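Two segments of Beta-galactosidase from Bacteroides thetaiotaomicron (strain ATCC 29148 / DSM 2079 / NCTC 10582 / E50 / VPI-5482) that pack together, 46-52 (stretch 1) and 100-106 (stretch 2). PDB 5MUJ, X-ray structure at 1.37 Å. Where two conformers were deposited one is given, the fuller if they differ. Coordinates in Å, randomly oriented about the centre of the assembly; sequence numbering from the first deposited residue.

Stretch 1 46-52: KYGLAVA
Stretch 2 (100-106) LLDWRTL

The two stretches run nearly parallel, their end-to-end directions 6° apart, yet no direct hydrogen bond joins them; apolar side chains pack across the gap and three waters bridge it. The stretches bury 299 Å² between them, both sides summed. The closest backbone register sets A50 CA 6.3 Å from L101 CA, too wide for strand pairing.

Stretch 1 enters as a strand. K46 (phi/psi -87/114), with an m, t, t, t side chain, stays out of reach. Y47 (-72/-48) points toward stretch 2, with chi1 t and chi2 82°. L101 (-112/-46; m, t) covers one face of its ring: L101 CD2 lies 3.9 Å from the ring centroid, 8° off the normal, a CH-pi contact, while Y47 CZ is 3.8 Å from L101 CB. A tyrosine suits this place because its flat ring receives the leucine while its hydroxyl reaches water 1, 2.6 Å from Y47 OH and donating to D102 OD1 at 2.7 Å. D102 (-100/124; chi1 m) directs its CA-to-CB bond away, but its carboxylate end returns.

G48, at 127/-157, adopts angles that would jam a CB against the carbonyl O of Y47. L49 (-69/142; m, t) points away, leaving its backbone to contribute: water 2 donates to L49 O at 2.9 Å and to L101 O at 2.6 Å.

At A50 (-103/-48) the chain turns a corner. Its small methyl fits close to the indole, A50 CB lying 3.7 Å from W103 CD1. Water 3 donates to A50 O (2.9 Å) and accepts from W103 N (2.8 Å). W103 (-125/140; chi1 m, chi2 90°) points toward stretch 1, its indole anchored by W103 NE1 donating to L100 O at 2.9 Å.

V51 (-136/121; chi1 t) adds branched apolar bulk: V51 CG2 is 4.0 Å from W103 CB, and V51 CG1 4.3 Å from T105 OG1. A52 (-129/143) makes no contact.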

# COMPACT_ATOMS: atom_id res chain seq x y z
N LYS A 46 -4.61 -2.28 -19.76
CA LYS A 46 -3.54 -2.92 -18.96
C LYS A 46 -2.23 -2.96 -19.74
O LYS A 46 -2.11 -3.63 -20.76
CB LYS A 46 -3.96 -4.33 -18.54
CG LYS A 46 -5.11 -4.24 -17.53
CD LYS A 46 -5.44 -5.55 -16.85
CE LYS A 46 -6.48 -5.31 -15.79
NZ LYS A 46 -6.83 -6.65 -15.25
N TYR A 47 -1.26 -2.22 -19.24
CA TYR A 47 0.07 -2.14 -19.90
C TYR A 47 0.79 -3.45 -19.71
O TYR A 47 1.34 -4.02 -20.65
CB TYR A 47 0.87 -1.02 -19.31
CG TYR A 47 2.27 -0.93 -19.85
CD1 TYR A 47 2.52 -0.29 -21.06
CD2 TYR A 47 3.34 -1.45 -19.13
CE1 TYR A 47 3.81 -0.21 -21.56
CE2 TYR A 47 4.64 -1.38 -19.63
CZ TYR A 47 4.86 -0.74 -20.84
OH TYR A 47 6.13 -0.64 -21.37
N GLY A 48 0.80 -3.93 -18.47
CA GLY A 48 1.33 -5.21 -18.08
C GLY A 48 2.31 -5.00 -16.96
O GLY A 48 2.27 -3.97 -16.26
N LEU A 49 3.22 -5.95 -16.79
CA LEU A 49 4.10 -5.94 -15.62
C LEU A 49 5.10 -4.80 -15.69
O LEU A 49 5.60 -4.43 -16.79
CB LEU A 49 4.79 -7.28 -15.44
CG LEU A 49 3.83 -8.45 -15.14
CD1 LEU A 49 4.40 -9.80 -15.51
CD2 LEU A 49 3.41 -8.45 -13.67
N ALA A 50 5.36 -4.22 -14.53
CA ALA A 50 6.35 -3.16 -14.36
C ALA A 50 7.61 -3.75 -13.72
O ALA A 50 8.74 -3.46 -14.11
CB ALA A 50 5.79 -2.10 -13.44
N VAL A 51 7.39 -4.52 -12.66
CA VAL A 51 8.44 -5.16 -11.93
C VAL A 51 8.04 -6.59 -11.63
O VAL A 51 7.05 -6.80 -10.92
CB VAL A 51 8.80 -4.40 -10.62
CG1 VAL A 51 10.08 -4.97 -10.02
CG2 VAL A 51 9.04 -2.91 -10.88
N ALA A 52 8.81 -7.56 -12.08
CA ALA A 52 8.53 -8.97 -11.96
C ALA A 52 9.73 -9.73 -11.39
O ALA A 52 10.88 -9.41 -11.69
CB ALA A 52 8.15 -9.54 -13.30
N LEU A 100 7.57 6.20 -16.31
CA LEU A 100 6.57 5.45 -15.48
C LEU A 100 6.26 4.00 -15.89
O LEU A 100 5.59 3.29 -15.14
CB LEU A 100 5.27 6.24 -15.28
CG LEU A 100 5.36 7.52 -14.46
CD1 LEU A 100 4.21 8.48 -14.71
CD2 LEU A 100 5.41 7.08 -13.00
N LEU A 101 6.79 3.50 -17.01
CA LEU A 101 6.41 2.21 -17.56
C LEU A 101 7.53 1.17 -17.48
O LEU A 101 7.28 0.01 -17.18
CB LEU A 101 6.01 2.40 -19.05
CG LEU A 101 4.79 3.30 -19.27
CD1 LEU A 101 4.66 3.61 -20.79
CD2 LEU A 101 3.51 2.69 -18.63
N ASP A 102 8.74 1.62 -17.86
CA ASP A 102 9.96 0.84 -17.88
C ASP A 102 10.77 1.17 -16.62
O ASP A 102 11.18 2.33 -16.40
CB ASP A 102 10.81 1.18 -19.12
CG ASP A 102 10.16 0.75 -20.42
OD1 ASP A 102 9.35 1.51 -20.98
OD2 ASP A 102 10.45 -0.37 -20.88
N TRP A 103 11.08 0.12 -15.89
CA TRP A 103 11.63 0.23 -14.51
C TRP A 103 12.94 -0.52 -14.39
O TRP A 103 13.11 -1.62 -14.95
CB TRP A 103 10.63 -0.32 -13.44
CG TRP A 103 9.47 0.58 -13.33
CD1 TRP A 103 8.30 0.52 -14.06
CD2 TRP A 103 9.35 1.74 -12.51
NE1 TRP A 103 7.49 1.59 -13.75
CE2 TRP A 103 8.11 2.35 -12.80
CE3 TRP A 103 10.19 2.35 -11.58
CZ2 TRP A 103 7.73 3.54 -12.21
CZ3 TRP A 103 9.79 3.50 -11.01
CH2 TRP A 103 8.57 4.08 -11.30
N ARG A 104 13.89 0.08 -13.66
CA ARG A 104 15.16 -0.60 -13.37
C ARG A 104 15.43 -0.66 -11.86
O ARG A 104 15.54 0.37 -11.21
CB ARG A 104 16.31 0.10 -14.07
CG ARG A 104 16.19 0.17 -15.60
CD ARG A 104 17.31 1.01 -16.18
NE ARG A 104 17.21 2.39 -15.70
CZ ARG A 104 16.45 3.33 -16.27
NH1 ARG A 104 15.73 3.05 -17.35
NH2 ARG A 104 16.39 4.55 -15.74
N THR A 105 15.59 -1.87 -11.35
CA THR A 105 15.82 -2.05 -9.89
C THR A 105 17.21 -1.63 -9.52
O THR A 105 18.18 -1.98 -10.24
CB THR A 105 15.56 -3.48 -9.49
OG1 THR A 105 14.17 -3.69 -9.66
CG2 THR A 105 16.02 -3.74 -8.05
N LEU A 106 17.30 -0.83 -8.44
CA LEU A 106 18.58 -0.28 -8.00
C LEU A 106 19.22 -1.04 -6.85
O LEU A 106 20.46 -1.07 -6.78
CB LEU A 106 18.42 1.19 -7.62
CG LEU A 106 18.01 2.16 -8.71
CD1 LEU A 106 17.79 3.58 -8.21
CD2 LEU A 106 19.07 2.25 -9.82
O HOH W 1 7.57 0.92 -22.94
O HOH W 2 7.60 -2.53 -17.74
O HOH W 3 10.01 -2.40 -16.48